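Local atomic coordinates of techylectin-5A (Tachypleus tridentatus, PDB entry 1JC9), a protein that serves as a secreted lectin of innate immunity, agglutinating bacteria and human erythrocytes by recognising substances that carry acetyl groups. Residues E203-C206 against A207-Y210; W214-D217 against R218-S222; L227-N230 against G231-S235; S235-D238 against G239-R243. All coordinates share one frame; numbering follows the deposited sequence.

Contacts 1, 2 and 4 touch the bound N-acetylglucosamine; contact 3 stands behind contact 4, its His233 side chain about 10 Å from the sugar at the nearest atoms. The disulfide from Cys206 SG to Cys219 SG (2.0 Å) joins contact 1 to contact 2. Contact 2 is tied to contact 4 by Glu221 OE2 and Arg243 NH1 (2.9 Å) and by His220 NE2 and Ala237 O (3.0 Å). Contacts 3 and 4 share Ser235, and their centres lie about 7 Å apart. His233 NE2 of contact 3 reaches Glu241 OE2 of contact 4 at 2.6 Å. Contact 1 carries Thr204 of the calcium site and Tyr210 of the pocket, with calcium about 12 Å from the nearest sugar atom.

Contact 1 (E203-C206 against A207-Y210); sequences ETHC and AQTY. With CA (calcium ion), chain C; NAG (2-acetamido-2-deoxy-beta-D-glucopyranose), chain B.
The imidazole of His205 has Gln208 lying over one face. Gln208 CG sits 3.4 Å from the ring centroid, only 6° off the normal, which is a CH-pi contact. The amide of Gln208 continues over the ring with its plane 19° from the imidazole. Ala207 N lies at the ring edge, near the plane. The Tyr210 ring carries Thr209 CG2 toward the rim of one face, and the acetyl methyl C8 of the sugar also lies over a face. CG of His205 is anti to its backbone N (chi1 -161°), which turns the ring toward the first turn of helix 206-210. His205 is the N-cap. His205 O accepts Thr209 N at 3.1 Å, and Cys206 O accepts Tyr210 N at 2.8 Å, nearly straight. A water takes the N-H of Ala207 at 2.9 Å and is also held weakly by His205 ND1. Another water lies between Thr204 OG1 and Thr209 OG1. Thr204 O binds calcium at 2.3 Å, with Asp198, Asp200 and His202 completing the protein ligands. This chemistry is consistent with the calcium loop helping to position the helix start, and with it Tyr210 beside the acetyl group.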
loop_
_atom_site.group_PDB
_atom_site.type_symbol
_atom_site.label_atom_id
_atom_site.label_comp_id
_atom_site.label_asym_id
_atom_site.label_seq_id
_atom_site.Cartn_x
_atom_site.Cartn_y
_atom_site.Cartn_z
ATOM N N GLU A 203 3.325 -23.863 -2.003
ATOM C CA GLU A 203 4.496 -24.711 -2.186
ATOM C C GLU A 203 5.611 -23.917 -2.855
ATOM O O GLU A 203 6.791 -24.119 -2.574
ATOM C CB GLU A 203 4.147 -25.925 -3.054
ATOM C CG GLU A 203 3.047 -26.809 -2.491
ATOM C CD GLU A 203 1.726 -26.076 -2.335
ATOM O OE1 GLU A 203 1.228 -25.515 -3.336
ATOM O OE2 GLU A 203 1.186 -26.061 -1.207
ATOM N N THR A 204 5.227 -23.013 -3.746
ATOM C CA THR A 204 6.196 -22.195 -4.461
ATOM C C THR A 204 6.531 -20.910 -3.711
ATOM O O THR A 204 6.042 -20.673 -2.606
ATOM C CB THR A 204 5.672 -21.811 -5.854
ATOM O OG1 THR A 204 4.505 -20.986 -5.716
ATOM C CG2 THR A 204 5.310 -23.056 -6.640
ATOM N N HIS A 205 7.366 -20.091 -4.338
ATOM C CA HIS A 205 7.803 -18.814 -3.791
ATOM C C HIS A 205 6.984 -17.746 -4.519
ATOM O O HIS A 205 7.374 -17.267 -5.586
ATOM C CB HIS A 205 9.297 -18.621 -4.081
ATOM C CG HIS A 205 9.967 -17.608 -3.206
ATOM N ND1 HIS A 205 9.359 -16.433 -2.818
ATOM C CD2 HIS A 205 11.218 -17.574 -2.683
ATOM C CE1 HIS A 205 10.205 -15.719 -2.096
ATOM N NE2 HIS A 205 11.340 -16.388 -1.999
ATOM N N CYS A 206 5.841 -17.387 -3.946
ATOM C CA CYS A 206 4.959 -16.394 -4.548
ATOM C C CYS A 206 5.655 -15.092 -4.947
ATOM O O CYS A 206 5.437 -14.579 -6.044
ATOM C CB CYS A 206 3.809 -16.062 -3.595
ATOM S SG CYS A 206 2.566 -17.365 -3.324
ATOM N N ALA A 207 6.485 -14.560 -4.056
ATOM C CA ALA A 207 7.187 -13.304 -4.312
ATOM C C ALA A 207 8.115 -13.354 -5.520
ATOM O O ALA A 207 8.234 -12.374 -6.257
ATOM C CB ALA A 207 7.970 -12.880 -3.069
ATOM N N GLN A 208 8.784 -14.486 -5.723
ATOM C CA GLN A 208 9.684 -14.610 -6.861
ATOM C C GLN A 208 8.911 -14.786 -8.163
ATOM O O GLN A 208 9.368 -14.369 -9.224
ATOM C CB GLN A 208 10.650 -15.778 -6.658
ATOM C CG GLN A 208 11.646 -15.530 -5.532
ATOM C CD GLN A 208 12.795 -16.522 -5.527
ATOM O OE1 GLN A 208 13.692 -16.445 -4.683
ATOM N NE2 GLN A 208 12.780 -17.457 -6.475
ATOM N N THR A 209 7.732 -15.389 -8.075
ATOM C CA THR A 209 6.904 -15.604 -9.253
ATOM C C THR A 209 6.157 -14.336 -9.648
ATOM O O THR A 209 6.126 -13.972 -10.823
ATOM C CB THR A 209 5.859 -16.719 -9.016
ATOM O OG1 THR A 209 6.524 -17.925 -8.621
ATOM C CG2 THR A 209 5.058 -16.984 -10.294
ATOM N N TYR A 210 5.573 -13.661 -8.662
ATOM C CA TYR A 210 4.795 -12.456 -8.920
ATOM C C TYR A 210 5.496 -11.116 -8.703
ATOM O O TYR A 210 4.879 -10.051 -8.772
ATOM C CB TYR A 210 3.471 -12.572 -8.172
ATOM C CG TYR A 210 2.737 -13.803 -8.656
ATOM C CD1 TYR A 210 2.285 -13.887 -9.976
ATOM C CD2 TYR A 210 2.584 -14.923 -7.841
ATOM C CE1 TYR A 210 1.712 -15.053 -10.475
ATOM C CE2 TYR A 210 2.009 -16.098 -8.333
ATOM C CZ TYR A 210 1.580 -16.152 -9.652
ATOM O OH TYR A 210 1.029 -17.310 -10.158
HETATM CA CA CA C . 6.037 -20.652 -0.299
HETATM C C1 NAG B . -5.567 -17.958 -8.137
HETATM C C2 NAG B . -3.993 -18.181 -8.324
HETATM C C3 NAG B . -3.778 -19.553 -9.071
HETATM C C4 NAG B . -4.329 -20.619 -8.152
HETATM C C5 NAG B . -5.859 -20.339 -7.930
HETATM C C6 NAG B . -6.492 -21.362 -6.982
HETATM C C7 NAG B . -2.579 -16.229 -8.489
HETATM C C8 NAG B . -1.969 -15.083 -9.236
HETATM N N2 NAG B . -3.447 -17.084 -9.139
HETATM O O1 NAG B . -5.894 -16.708 -7.450
HETATM O O3 NAG B . -2.389 -19.815 -9.262
HETATM O O4 NAG B . -4.156 -21.943 -8.772
HETATM O O5 NAG B . -6.117 -19.030 -7.333
HETATM O O6 NAG B . -7.886 -20.928 -6.906
HETATM O O7 NAG B . -2.270 -16.365 -7.279
HETATM O O HOH W 1 7.578 -22.741 -0.187
HETATM O O HOH W 2 4.783 -19.547 -7.740
HETATM O O HOH W 3 6.980 -15.633 -1.393
HETATM O O HOH W 4 5.564 -21.188 1.887
#

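Contact 2 (W214-D217 against R218-S222); sequences WWYD and RCHES. With NAG (2-acetamido-2-deoxy-beta-D-glucopyranose), chain B.
Asp217 and Cys219 close a tight bend at a cis peptide: Asp217 N donates to Cys219 O at 2.7 Å, with an N-H...O angle of 166°. The donor is tilted 23° from the carbonyl plane. Asp217 has the most surface buried here, followed by Arg218 and Tyr216. The aliphatic start of Arg218 folds back on the Asp217 peptide, with Arg218 CG 3.2 Å from Asp217 O. The two charged ends do not pair. Asp217 OD2 stays 4.8 Å from Arg218 NE, and the carboxylate and guanidinium planes are steeply turned against each other. The extended Arg218 chain instead carries NH2 to a long, weak ion pair with Glu203. Tyr216 meets the bend with one edge. Cys219 O lies in the plane of its ring, 3.6 Å from Tyr216 CD1, and also faces Tyr216 CA. Farther out, the Tyr216 and His220 side chains run side by side, with CE1 of the tyrosine 4.0 Å from CD2 of the histidine. CB of Trp214 covers the centre of a Tyr216 face, and Asn223 is hydrogen-bonded to Tyr216 OH. The peptide between Arg218 and Cys219 is the cis one. Cys219 N donates to O7 of the sugar at 2.7 Å. A second bond to sugar O7 comes from His220 N at 2.9 Å. His220 also lays a ring face against the acetyl methyl, while its NE2 is bonded to Ala237 O. This chemistry is consistent with the lectin's recognition of acetyl groups: two N-H groups grip one carbonyl oxygen, and an aromatic face receives the methyl.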
loop_
_atom_site.group_PDB
_atom_site.type_symbol
_atom_site.label_atom_id
_atom_site.label_comp_id
_atom_site.label_asym_id
_atom_site.label_seq_id
_atom_site.Cartn_x
_atom_site.Cartn_y
_atom_site.Cartn_z
ATOM N N TRP A 214 4.586 -8.466 -0.719
ATOM C CA TRP A 214 3.158 -8.396 -0.440
ATOM C C TRP A 214 2.773 -9.467 0.569
ATOM O O TRP A 214 3.586 -10.329 0.910
ATOM C CB TRP A 214 2.418 -8.630 -1.766
ATOM C CG TRP A 214 1.000 -8.135 -1.844
ATOM C CD1 TRP A 214 -0.131 -8.899 -1.964
ATOM C CD2 TRP A 214 0.568 -6.771 -1.883
ATOM N NE1 TRP A 214 -1.238 -8.091 -2.078
ATOM C CE2 TRP A 214 -0.838 -6.781 -2.032
ATOM C CE3 TRP A 214 1.233 -5.539 -1.808
ATOM C CZ2 TRP A 214 -1.592 -5.605 -2.109
ATOM C CZ3 TRP A 214 0.482 -4.368 -1.883
ATOM C CH2 TRP A 214 -0.915 -4.411 -2.032
ATOM N N TRP A 215 1.532 -9.409 1.048
ATOM C CA TRP A 215 1.025 -10.399 1.995
ATOM C C TRP A 215 0.461 -11.548 1.156
ATOM O O TRP A 215 -0.740 -11.820 1.169
ATOM C CB TRP A 215 -0.076 -9.780 2.865
ATOM C CG TRP A 215 0.403 -8.645 3.733
ATOM C CD1 TRP A 215 0.958 -8.739 4.980
ATOM C CD2 TRP A 215 0.415 -7.248 3.393
ATOM N NE1 TRP A 215 1.315 -7.491 5.436
ATOM C CE2 TRP A 215 0.994 -6.558 4.482
ATOM C CE3 TRP A 215 -0.005 -6.516 2.273
ATOM C CZ2 TRP A 215 1.163 -5.168 4.486
ATOM C CZ3 TRP A 215 0.164 -5.133 2.275
ATOM C CH2 TRP A 215 0.744 -4.475 3.377
ATOM N N TYR A 216 1.345 -12.211 0.422
ATOM C CA TYR A 216 0.965 -13.312 -0.454
ATOM C C TYR A 216 0.319 -14.505 0.237
ATOM O O TYR A 216 0.702 -14.885 1.347
ATOM C CB TYR A 216 2.184 -13.790 -1.243
ATOM C CG TYR A 216 2.662 -12.814 -2.294
ATOM C CD1 TYR A 216 1.850 -12.479 -3.380
ATOM C CD2 TYR A 216 3.938 -12.250 -2.225
ATOM C CE1 TYR A 216 2.295 -11.612 -4.373
ATOM C CE2 TYR A 216 4.393 -11.379 -3.216
ATOM C CZ TYR A 216 3.562 -11.070 -4.287
ATOM O OH TYR A 216 3.998 -10.229 -5.282
ATOM N N ASP A 217 -0.659 -15.089 -0.449
ATOM C CA ASP A 217 -1.392 -16.255 0.035
ATOM C C ASP A 217 -1.029 -17.458 -0.837
ATOM O O ASP A 217 -0.051 -18.153 -0.562
ATOM C CB ASP A 217 -2.900 -15.998 -0.048
ATOM C CG ASP A 217 -3.722 -17.157 0.482
ATOM O OD1 ASP A 217 -4.965 -17.110 0.344
ATOM O OD2 ASP A 217 -3.129 -18.110 1.039
ATOM N N ARG A 218 -1.809 -17.680 -1.896
ATOM C CA ARG A 218 -1.593 -18.795 -2.822
ATOM C C ARG A 218 -2.040 -18.488 -4.258
ATOM O O ARG A 218 -2.769 -19.289 -4.841
ATOM C CB ARG A 218 -2.385 -20.018 -2.363
ATOM C CG ARG A 218 -1.901 -20.727 -1.123
ATOM C CD ARG A 218 -3.023 -21.635 -0.620
ATOM N NE ARG A 218 -2.541 -22.797 0.123
ATOM C CZ ARG A 218 -1.925 -23.837 -0.433
ATOM N NH1 ARG A 218 -1.711 -23.868 -1.745
ATOM N NH2 ARG A 218 -1.528 -24.854 0.320
ATOM N N CYS A 219 -1.615 -17.375 -4.856
ATOM C CA CYS A 219 -0.722 -16.402 -4.251
ATOM C C CYS A 219 -1.382 -15.042 -4.008
ATOM O O CYS A 219 -1.152 -14.416 -2.967
ATOM C CB CYS A 219 0.494 -16.204 -5.148
ATOM S SG CYS A 219 1.705 -17.564 -5.149
ATOM N N HIS A 220 -2.194 -14.579 -4.961
ATOM C CA HIS A 220 -2.836 -13.274 -4.801
ATOM C C HIS A 220 -4.025 -12.999 -5.708
ATOM O O HIS A 220 -4.283 -13.722 -6.672
ATOM C CB HIS A 220 -1.813 -12.161 -5.049
ATOM C CG HIS A 220 -1.514 -11.933 -6.499
ATOM N ND1 HIS A 220 -2.429 -11.376 -7.369
ATOM C CD2 HIS A 220 -0.417 -12.219 -7.240
ATOM C CE1 HIS A 220 -1.908 -11.326 -8.582
ATOM N NE2 HIS A 220 -0.688 -11.833 -8.532
ATOM N N GLU A 221 -4.736 -11.924 -5.375
ATOM C CA GLU A 221 -5.862 -11.437 -6.156
ATOM C C GLU A 221 -5.532 -9.968 -6.433
ATOM O O GLU A 221 -6.101 -9.348 -7.330
ATOM C CB GLU A 221 -7.181 -11.569 -5.392
ATOM C CG GLU A 221 -7.579 -13.014 -5.125
ATOM C CD GLU A 221 -9.077 -13.195 -4.968
ATOM O OE1 GLU A 221 -9.688 -12.511 -4.121
ATOM O OE2 GLU A 221 -9.648 -14.028 -5.702
ATOM N N SER A 222 -4.606 -9.419 -5.645
ATOM C CA SER A 222 -4.127 -8.042 -5.825
ATOM C C SER A 222 -2.604 -8.105 -5.696
ATOM O O SER A 222 -2.081 -8.841 -4.862
ATOM C CB SER A 222 -4.735 -7.086 -4.785
ATOM O OG SER A 222 -4.499 -7.511 -3.458
HETATM C C1 NAG B . -5.567 -17.958 -8.137
HETATM C C2 NAG B . -3.993 -18.181 -8.324
HETATM C C3 NAG B . -3.778 -19.553 -9.071
HETATM C C4 NAG B . -4.329 -20.619 -8.152
HETATM C C5 NAG B . -5.859 -20.339 -7.930
HETATM C C6 NAG B . -6.492 -21.362 -6.982
HETATM C C7 NAG B . -2.579 -16.229 -8.489
HETATM C C8 NAG B . -1.969 -15.083 -9.236
HETATM N N2 NAG B . -3.447 -17.084 -9.139
HETATM O O1 NAG B . -5.894 -16.708 -7.450
HETATM O O3 NAG B . -2.389 -19.815 -9.262
HETATM O O4 NAG B . -4.156 -21.943 -8.772
HETATM O O5 NAG B . -6.117 -19.030 -7.333
HETATM O O6 NAG B . -7.886 -20.928 -6.906
HETATM O O7 NAG B . -2.270 -16.365 -7.279
#

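Contact 3 (L227-N230 against G231-S235); sequences LYLN and GEHNS
Leu229 and His233 form the tight part of this local turn. Leu229 CD1 stands over the centre of the imidazole, 3.6 Å from the His233 ring centroid, a CH-pi contact. The two side chains cross at about a right angle. Leu229 CD1 also touches Ser235 OG at 3.7 Å. The ring's tilt is fixed by its nitrogens. His233 ND1 donates to Ser235 OG at 2.9 Å, although that oxygen lies 39° out of the ring plane, and a weak second bond goes to Ser235 O. NE2 is hydrogen-bonded to Glu241, so a proton on both nitrogens is plausible. Buried Gly231 is tight as well. At its backbone angles (phi 104°, psi -158°) a CB would jam against the carbonyl O of Asn230, which calls for glycine. The other side is looser. No direct hydrogen bond joins the two segments, and Glu232 is exposed. A water there sits 2.8 Å from Leu229 O and 3.2 Å from Glu232 O, spanning the gap between the backbones. The turn leads into the short strand 231-232, which pairs antiparallel with strand 250-261 of the fibrinogen-like C-terminal domain, beside the loop that carries the sugar-binding Tyr236 and Ala237.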
loop_
_atom_site.group_PDB
_atom_site.type_symbol
_atom_site.label_atom_id
_atom_site.label_comp_id
_atom_site.label_asym_id
_atom_site.label_seq_id
_atom_site.Cartn_x
_atom_site.Cartn_y
_atom_site.Cartn_z
ATOM N N LEU A 227 5.370 -5.787 -11.016
ATOM C CA LEU A 227 6.060 -5.116 -12.115
ATOM C C LEU A 227 5.177 -4.062 -12.760
ATOM O O LEU A 227 3.965 -4.234 -12.863
ATOM C CB LEU A 227 6.486 -6.134 -13.187
ATOM C CG LEU A 227 7.384 -7.299 -12.759
ATOM C CD1 LEU A 227 7.746 -8.131 -13.977
ATOM C CD2 LEU A 227 8.645 -6.777 -12.090
ATOM N N TYR A 228 5.792 -2.964 -13.189
ATOM C CA TYR A 228 5.058 -1.891 -13.841
ATOM C C TYR A 228 5.016 -2.224 -15.327
ATOM O O TYR A 228 5.887 -1.792 -16.083
ATOM C CB TYR A 228 5.774 -0.553 -13.648
ATOM C CG TYR A 228 4.901 0.629 -13.992
ATOM C CD1 TYR A 228 4.011 1.155 -13.054
ATOM C CD2 TYR A 228 4.914 1.184 -15.273
ATOM C CE1 TYR A 228 3.152 2.199 -13.380
ATOM C CE2 TYR A 228 4.054 2.232 -15.613
ATOM C CZ TYR A 228 3.177 2.730 -14.661
ATOM O OH TYR A 228 2.312 3.745 -14.988
ATOM N N LEU A 229 4.010 -2.987 -15.743
ATOM C CA LEU A 229 3.886 -3.393 -17.142
ATOM C C LEU A 229 3.002 -2.471 -17.978
ATOM O O LEU A 229 2.859 -2.654 -19.187
ATOM C CB LEU A 229 3.383 -4.835 -17.213
ATOM C CG LEU A 229 4.304 -5.810 -16.475
ATOM C CD1 LEU A 229 3.711 -7.206 -16.505
ATOM C CD2 LEU A 229 5.692 -5.793 -17.112
ATOM N N ASN A 230 2.392 -1.493 -17.319
ATOM C CA ASN A 230 1.571 -0.492 -17.990
ATOM C C ASN A 230 0.540 -1.001 -18.996
ATOM O O ASN A 230 0.740 -0.891 -20.203
ATOM C CB ASN A 230 2.507 0.516 -18.667
ATOM C CG ASN A 230 1.776 1.713 -19.227
ATOM O OD1 ASN A 230 0.767 2.153 -18.677
ATOM N ND2 ASN A 230 2.294 2.264 -20.319
ATOM N N GLY A 231 -0.566 -1.542 -18.498
ATOM C CA GLY A 231 -1.609 -2.026 -19.382
ATOM C C GLY A 231 -1.673 -3.532 -19.536
ATOM O O GLY A 231 -1.197 -4.280 -18.679
ATOM N N GLU A 232 -2.269 -3.973 -20.641
ATOM C CA GLU A 232 -2.409 -5.396 -20.937
ATOM C C GLU A 232 -1.049 -6.067 -21.103
ATOM O O GLU A 232 -0.105 -5.457 -21.606
ATOM C CB GLU A 232 -3.226 -5.593 -22.219
ATOM C CG GLU A 232 -4.649 -5.063 -22.145
ATOM C CD GLU A 232 -4.780 -3.629 -22.630
ATOM O OE1 GLU A 232 -3.977 -2.765 -22.210
ATOM O OE2 GLU A 232 -5.701 -3.364 -23.435
ATOM N N HIS A 233 -0.948 -7.319 -20.665
ATOM C CA HIS A 233 0.295 -8.069 -20.787
ATOM C C HIS A 233 0.027 -9.568 -20.829
ATOM O O HIS A 233 -0.876 -10.077 -20.158
ATOM C CB HIS A 233 1.254 -7.712 -19.639
ATOM C CG HIS A 233 0.743 -8.074 -18.279
ATOM N ND1 HIS A 233 0.901 -9.330 -17.733
ATOM C CD2 HIS A 233 0.064 -7.348 -17.359
ATOM C CE1 HIS A 233 0.342 -9.362 -16.536
ATOM N NE2 HIS A 233 -0.173 -8.172 -16.285
ATOM N N ASN A 234 0.814 -10.273 -21.635
ATOM C CA ASN A 234 0.659 -11.712 -21.794
ATOM C C ASN A 234 1.130 -12.525 -20.603
ATOM O O ASN A 234 0.566 -13.577 -20.320
ATOM C CB ASN A 234 1.383 -12.171 -23.060
ATOM C CG ASN A 234 0.648 -11.768 -24.324
ATOM O OD1 ASN A 234 1.200 -11.831 -25.421
ATOM N ND2 ASN A 234 -0.608 -11.358 -24.177
ATOM N N SER A 235 2.164 -12.050 -19.915
ATOM C CA SER A 235 2.670 -12.757 -18.743
ATOM C C SER A 235 1.517 -12.896 -17.758
ATOM O O SER A 235 0.569 -12.106 -17.785
ATOM C CB SER A 235 3.835 -11.995 -18.102
ATOM O OG SER A 235 3.474 -10.663 -17.785
HETATM O O HOH W 5 2.977 -4.777 -20.995
#

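Contact 4 (S235-D238 against G239-R243); sequences SYAD and GIEWR. With NAG (2-acetamido-2-deoxy-beta-D-glucopyranose), chain B.
Glu241 lies against the backbone of Ala237. Glu241 CG is 3.8 Å from Ala237 O, and 4.4 Å from Ala237 CB. The acid chain is bent at its second torsion, which curls the carboxylate back toward the turn. There Glu241 OE2 takes a weak bond from Gly239 N at 3.2 Å; its stronger partner is His233. OE1 is bonded to Tyr250 N, so both oxygens are satisfied. Within 235-238, Ser235 OG donates to Asp238 OD1 at 2.6 Å, and Asp238 OD1 accepts with its syn lone pair. This bond ties Ser235 to Asp238 across Tyr236 and Ala237. Asp238 OD1 and Glu241 OE2 remain 5.3 Å apart, and a positively charged His233 beside them would probably ease their repulsion. Ala237 has the left-handed backbone conformation (phi 44°, psi 28°). Its methyl sits over the centre of a Tyr236 ring face, and Ala237 CB reaches C8 of the sugar at 3.7 Å. Tyr236 OH accepts N2 of the sugar at 2.9 Å, with an angle of 163°, while N2 lies near the plane of the ring at its edge. Arg243 NH1 comes near O1 of the sugar but is salt-bridged to Glu221. Tyr210, His220 and Tyr248, with Tyr236 and Ala237, are among the residues that line the acetyl-binding pocket of this fibrinogen-related lectin.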
loop_
_atom_site.group_PDB
_atom_site.type_symbol
_atom_site.label_atom_id
_atom_site.label_comp_id
_atom_site.label_asym_id
_atom_site.label_seq_id
_atom_site.Cartn_x
_atom_site.Cartn_y
_atom_site.Cartn_z
ATOM N N SER A 235 2.164 -12.050 -19.915
ATOM C CA SER A 235 2.670 -12.757 -18.743
ATOM C C SER A 235 1.517 -12.896 -17.758
ATOM O O SER A 235 0.569 -12.106 -17.785
ATOM C CB SER A 235 3.835 -11.995 -18.102
ATOM O OG SER A 235 3.474 -10.663 -17.785
ATOM N N TYR A 236 1.601 -13.895 -16.887
ATOM C CA TYR A 236 0.530 -14.150 -15.935
ATOM C C TYR A 236 0.619 -13.478 -14.564
ATOM O O TYR A 236 1.516 -13.760 -13.773
ATOM C CB TYR A 236 0.372 -15.660 -15.736
ATOM C CG TYR A 236 -0.715 -16.046 -14.759
ATOM C CD1 TYR A 236 -2.057 -15.822 -15.053
ATOM C CD2 TYR A 236 -0.400 -16.626 -13.531
ATOM C CE1 TYR A 236 -3.064 -16.166 -14.147
ATOM C CE2 TYR A 236 -1.397 -16.975 -12.617
ATOM C CZ TYR A 236 -2.725 -16.741 -12.932
ATOM O OH TYR A 236 -3.713 -17.080 -12.031
ATOM N N ALA A 237 -0.333 -12.585 -14.309
ATOM C CA ALA A 237 -0.479 -11.889 -13.035
ATOM C C ALA A 237 0.760 -11.317 -12.345
ATOM O O ALA A 237 0.769 -11.177 -11.122
ATOM C CB ALA A 237 -1.208 -12.813 -12.066
ATOM N N ASP A 238 1.795 -10.961 -13.098
ATOM C CA ASP A 238 2.992 -10.431 -12.456
ATOM C C ASP A 238 3.131 -8.913 -12.501
ATOM O O ASP A 238 4.180 -8.373 -12.166
ATOM C CB ASP A 238 4.244 -11.113 -13.023
ATOM C CG ASP A 238 4.335 -11.022 -14.529
ATOM O OD1 ASP A 238 3.323 -10.689 -15.182
ATOM O OD2 ASP A 238 5.431 -11.299 -15.062
ATOM N N GLY A 239 2.062 -8.233 -12.909
ATOM C CA GLY A 239 2.068 -6.779 -12.954
ATOM C C GLY A 239 1.230 -6.240 -11.799
ATOM O O GLY A 239 0.919 -6.994 -10.874
ATOM N N ILE A 240 0.871 -4.953 -11.847
ATOM C CA ILE A 240 0.055 -4.305 -10.806
ATOM C C ILE A 240 -1.398 -4.741 -11.011
ATOM O O ILE A 240 -2.182 -4.029 -11.635
ATOM C CB ILE A 240 0.105 -2.751 -10.926
ATOM C CG1 ILE A 240 1.553 -2.263 -11.043
ATOM C CG2 ILE A 240 -0.583 -2.104 -9.726
ATOM C CD1 ILE A 240 2.439 -2.723 -9.944
ATOM N N GLU A 241 -1.760 -5.898 -10.465
ATOM C CA GLU A 241 -3.102 -6.443 -10.651
ATOM C C GLU A 241 -4.124 -6.220 -9.541
ATOM O O GLU A 241 -3.791 -6.143 -8.356
ATOM C CB GLU A 241 -3.018 -7.960 -10.873
ATOM C CG GLU A 241 -1.841 -8.466 -11.716
ATOM C CD GLU A 241 -1.982 -8.149 -13.192
ATOM O OE1 GLU A 241 -3.122 -8.209 -13.712
ATOM O OE2 GLU A 241 -0.947 -7.855 -13.835
ATOM N N TRP A 242 -5.382 -6.127 -9.953
ATOM C CA TRP A 242 -6.507 -6.019 -9.035
ATOM C C TRP A 242 -7.537 -6.874 -9.761
ATOM O O TRP A 242 -8.335 -6.393 -10.565
ATOM C CB TRP A 242 -6.988 -4.579 -8.868
ATOM C CG TRP A 242 -7.998 -4.455 -7.757
ATOM C CD1 TRP A 242 -9.353 -4.607 -7.857
ATOM C CD2 TRP A 242 -7.724 -4.218 -6.367
ATOM N NE1 TRP A 242 -9.939 -4.479 -6.618
ATOM C CE2 TRP A 242 -8.962 -4.241 -5.687
ATOM C CE3 TRP A 242 -6.551 -3.991 -5.632
ATOM C CZ2 TRP A 242 -9.063 -4.045 -4.299
ATOM C CZ3 TRP A 242 -6.650 -3.797 -4.255
ATOM C CH2 TRP A 242 -7.900 -3.825 -3.603
ATOM N N ARG A 243 -7.466 -8.167 -9.484
ATOM C CA ARG A 243 -8.311 -9.169 -10.114
ATOM C C ARG A 243 -9.785 -8.854 -10.336
ATOM O O ARG A 243 -10.288 -9.009 -11.450
ATOM C CB ARG A 243 -8.203 -10.485 -9.345
ATOM C CG ARG A 243 -8.959 -11.627 -10.002
ATOM C CD ARG A 243 -8.958 -12.854 -9.126
ATOM N NE ARG A 243 -9.699 -13.950 -9.737
ATOM C CZ ARG A 243 -9.754 -15.182 -9.241
ATOM N NH1 ARG A 243 -9.107 -15.480 -8.118
ATOM N NH2 ARG A 243 -10.454 -16.117 -9.871
HETATM C C1 NAG B . -5.567 -17.958 -8.137
HETATM C C2 NAG B . -3.993 -18.181 -8.324
HETATM C C3 NAG B . -3.778 -19.553 -9.071
HETATM C C4 NAG B . -4.329 -20.619 -8.152
HETATM C C5 NAG B . -5.859 -20.339 -7.930
HETATM C C6 NAG B . -6.492 -21.362 -6.982
HETATM C C7 NAG B . -2.579 -16.229 -8.489
HETATM C C8 NAG B . -1.969 -15.083 -9.236
HETATM N N2 NAG B . -3.447 -17.084 -9.139
HETATM O O1 NAG B . -5.894 -16.708 -7.450
HETATM O O3 NAG B . -2.389 -19.815 -9.262
HETATM O O4 NAG B . -4.156 -21.943 -8.772
HETATM O O5 NAG B . -6.117 -19.030 -7.333
HETATM O O6 NAG B . -7.886 -20.928 -6.906
HETATM O O7 NAG B . -2.270 -16.365 -7.279
#